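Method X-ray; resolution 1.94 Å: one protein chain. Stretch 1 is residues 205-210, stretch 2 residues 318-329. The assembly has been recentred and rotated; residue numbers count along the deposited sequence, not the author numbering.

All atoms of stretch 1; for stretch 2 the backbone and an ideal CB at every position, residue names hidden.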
# COMPACT_ATOMS: atom_id res chain seq x y z
N PRO A 205 7.25 12.96 -1.65
CA PRO A 205 7.98 11.70 -1.78
C PRO A 205 9.29 11.84 -2.55
O PRO A 205 9.33 12.46 -3.63
CB PRO A 205 7.02 10.80 -2.55
CG PRO A 205 5.67 11.32 -2.24
CD PRO A 205 5.81 12.81 -2.00
N ASP A 206 10.33 11.25 -1.98
CA ASP A 206 11.60 11.11 -2.67
C ASP A 206 11.49 10.07 -3.76
O ASP A 206 12.18 10.13 -4.80
CB ASP A 206 12.70 10.70 -1.71
CG ASP A 206 12.82 11.63 -0.55
OD1 ASP A 206 13.62 12.58 -0.66
OD2 ASP A 206 12.15 11.41 0.47
N ALA A 207 10.62 9.09 -3.50
CA ALA A 207 10.45 7.97 -4.40
C ALA A 207 8.97 7.64 -4.51
O ALA A 207 8.25 7.71 -3.51
CB ALA A 207 11.21 6.75 -3.89
N VAL A 208 8.55 7.27 -5.71
CA VAL A 208 7.20 6.83 -5.99
C VAL A 208 7.27 5.49 -6.68
O VAL A 208 7.90 5.36 -7.76
CB VAL A 208 6.45 7.82 -6.87
CG1 VAL A 208 5.08 7.23 -7.32
CG2 VAL A 208 6.26 9.15 -6.12
N VAL A 209 6.65 4.50 -6.04
CA VAL A 209 6.66 3.12 -6.48
C VAL A 209 5.31 2.79 -7.12
O VAL A 209 4.26 3.05 -6.52
CB VAL A 209 6.91 2.14 -5.32
CG1 VAL A 209 6.87 0.69 -5.84
CG2 VAL A 209 8.27 2.46 -4.64
N ILE A 210 5.34 2.29 -8.35
CA ILE A 210 4.07 1.96 -9.00
C ILE A 210 4.08 0.52 -9.45
O ILE A 210 4.95 0.13 -10.22
CB ILE A 210 3.80 2.87 -10.21
CG1 ILE A 210 3.76 4.34 -9.75
CG2 ILE A 210 2.49 2.43 -10.89
CD1 ILE A 210 3.79 5.33 -10.88
N UNK A 318 14.95 -6.33 -2.88
CA UNK A 318 15.29 -5.86 -4.23
C UNK A 318 14.92 -4.38 -4.38
O UNK A 318 15.71 -3.57 -4.87
CB UNK A 318 14.57 -6.70 -5.29
N UNK A 319 13.71 -4.03 -3.96
CA UNK A 319 13.24 -2.66 -4.17
C UNK A 319 13.98 -1.68 -3.27
O UNK A 319 14.34 -0.57 -3.71
CB UNK A 319 11.73 -2.57 -3.92
N UNK A 320 14.24 -2.07 -2.03
CA UNK A 320 15.02 -1.20 -1.16
C UNK A 320 16.38 -0.85 -1.80
O UNK A 320 16.80 0.32 -1.80
CB UNK A 320 15.23 -1.87 0.20
N UNK A 321 17.08 -1.86 -2.33
CA UNK A 321 18.38 -1.59 -2.93
C UNK A 321 18.26 -0.69 -4.18
O UNK A 321 19.12 0.16 -4.44
CB UNK A 321 19.06 -2.91 -3.29
N UNK A 322 17.23 -0.91 -4.97
CA UNK A 322 17.05 -0.15 -6.21
C UNK A 322 16.77 1.32 -5.92
O UNK A 322 17.24 2.20 -6.63
CB UNK A 322 15.91 -0.74 -7.04
N UNK A 323 15.95 1.59 -4.91
CA UNK A 323 15.63 2.95 -4.52
C UNK A 323 16.90 3.58 -3.97
O UNK A 323 17.27 4.72 -4.34
CB UNK A 323 14.49 2.99 -3.50
N UNK A 324 17.57 2.83 -3.09
CA UNK A 324 18.80 3.33 -2.47
C UNK A 324 19.81 3.69 -3.54
O UNK A 324 20.47 4.75 -3.45
CB UNK A 324 19.39 2.30 -1.51
N UNK A 325 19.97 2.82 -4.54
CA UNK A 325 20.97 3.06 -5.59
C UNK A 325 20.63 4.32 -6.36
O UNK A 325 21.49 5.15 -6.67
CB UNK A 325 21.06 1.87 -6.54
N UNK A 326 19.35 4.45 -6.70
CA UNK A 326 18.88 5.59 -7.46
C UNK A 326 19.05 6.90 -6.70
O UNK A 326 19.35 7.93 -7.30
CB UNK A 326 17.41 5.39 -7.84
N UNK A 327 18.84 6.86 -5.38
CA UNK A 327 18.77 8.09 -4.58
C UNK A 327 20.08 8.42 -3.86
O UNK A 327 20.20 9.48 -3.25
CB UNK A 327 17.65 7.97 -3.55
N UNK A 328 21.04 7.50 -3.92
CA UNK A 328 22.30 7.67 -3.21
C UNK A 328 22.14 7.44 -1.71
O UNK A 328 22.82 8.05 -0.90
CB UNK A 328 22.86 9.07 -3.47
N UNK A 329 21.22 6.56 -1.35
CA UNK A 329 20.99 6.19 0.05
C UNK A 329 21.70 4.86 0.38
O UNK A 329 21.72 4.39 1.51
OXT UNK A 329 22.27 4.22 -0.52
CB UNK A 329 19.49 6.08 0.33

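Stretch 1 passes from a loop at P205 and D206 into a strand, 207-210, while positions 318 to 327 of stretch 2 are helical. Their axes approach to 10.4 Å with an angle of 142° between N-to-C directions, so the helix runs roughly, not strictly, antiparallel to the strand. A207 and V209 direct CA-to-CB toward the helix and V208 directs it away; the strand therefore offers methyl groups, with the D206 side chain added at the loop end.

Position 318 has helical angles (-57/-47) and an ideal CB with no stretch 1 atom within 5.5 Å. Stretch 1 sets no preference there; the residue is V318, whose side chain makes no contact with it.

Position 319 points toward stretch 1, and the distance from CA of 319 to CA of V209 is 9.1 Å. No stretch 1 atom comes within 5.5 Å of the ideal CB, so contact needs reach: leucine, methionine or perhaps phenylalanine could meet the valine methyls. The residue is L319, with chi1 t and chi2 p, and its CD2 lies 4.0 Å from CG1 of V209.

Positions 320, 321 and 322 have helical angles and ideal CBs out of reach of stretch 1, which leaves small, polar or charged residues all possible. They hold A320, K321 and A322; the extended K321 side chain makes no contact with stretch 1.

Position 323 is one helical turn after 319 and is the nearest approach by register, with CA of 323 lying 7.2 Å from CA of A207. Its ideal CB is 5.0 Å from A207 CB and points toward the strand. With methyls of A207 and V209 ahead and no side-chain polar partner on either residue, a medium aliphatic side chain suits, isoleucine, leucine or valine among them. I323 (chi1 m, chi2 t) uses both branches: CG2 is 4.0 Å from CB of A207, and CD1 is 4.0 Å from CG2 of V209.

Positions 324, 325 and 326 again find nothing of stretch 1 near their ideal CBs. Alanine is one of many helix-compatible choices, and the residues are A324, A325 and A326.

Position 327 points toward stretch 1, with CA of 327 lying 8.0 Å from CA of D206. Beyond its ideal CB lie the CB atoms of D206 and A207, so leucine, methionine or another long apolar side chain could cross the gap. In L327 (chi1 m, chi2 p), CD2 reaches to 3.9 Å from CB of D206 and 4.3 Å from CB of A207.

Position 328 leaves helical geometry with phi/psi of 75/31. Positive phi by itself favours glycine, and asparagine is a fair second; G328 ends the helical run.

Position 329 carries OXT, so it is the C-terminus. Its CB points toward stretch 1 from a distance, which favours a long or aromatic side chain. W329 (chi1 m) brings CH2 to 3.7 Å from CB of D206, with the ring oblique to that atom. No hydrogen bond joins the stretches; packing alone accounts for the 254 Å² buried between them.

Stretch 2 (318-329) VLAKAIAAALGW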
# COMPACT_ATOMS: atom_id res chain seq x y z
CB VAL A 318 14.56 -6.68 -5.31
CG1 VAL A 318 14.62 -5.99 -6.65
CG2 VAL A 318 15.16 -8.11 -5.38
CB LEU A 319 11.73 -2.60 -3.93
CG LEU A 319 11.10 -1.21 -4.04
CD1 LEU A 319 11.34 -0.61 -5.44
CD2 LEU A 319 9.59 -1.30 -3.64
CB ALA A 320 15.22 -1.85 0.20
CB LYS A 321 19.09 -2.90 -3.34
CG LYS A 321 19.50 -3.83 -2.18
CD LYS A 321 20.35 -4.95 -2.76
CE LYS A 321 20.49 -6.13 -1.84
NZ LYS A 321 21.00 -7.33 -2.63
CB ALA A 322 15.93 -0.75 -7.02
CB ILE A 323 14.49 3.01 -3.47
CG1 ILE A 323 13.17 2.48 -4.09
CG2 ILE A 323 14.36 4.42 -2.91
CD1 ILE A 323 11.98 2.38 -3.11
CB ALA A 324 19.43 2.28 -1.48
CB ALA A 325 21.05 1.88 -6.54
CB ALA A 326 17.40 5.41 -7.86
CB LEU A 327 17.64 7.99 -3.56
CG LEU A 327 16.24 8.29 -4.12
CD1 LEU A 327 15.88 7.37 -5.24
CD2 LEU A 327 15.24 8.09 -3.09
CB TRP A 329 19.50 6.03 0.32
CG TRP A 329 18.64 7.28 0.22
CD1 TRP A 329 19.05 8.58 0.17
CD2 TRP A 329 17.21 7.30 0.17
NE1 TRP A 329 17.94 9.43 0.11
CE2 TRP A 329 16.81 8.66 0.12
CE3 TRP A 329 16.24 6.31 0.20
CZ2 TRP A 329 15.48 9.04 0.07
CZ3 TRP A 329 14.89 6.70 0.15
CH2 TRP A 329 14.54 8.04 0.08
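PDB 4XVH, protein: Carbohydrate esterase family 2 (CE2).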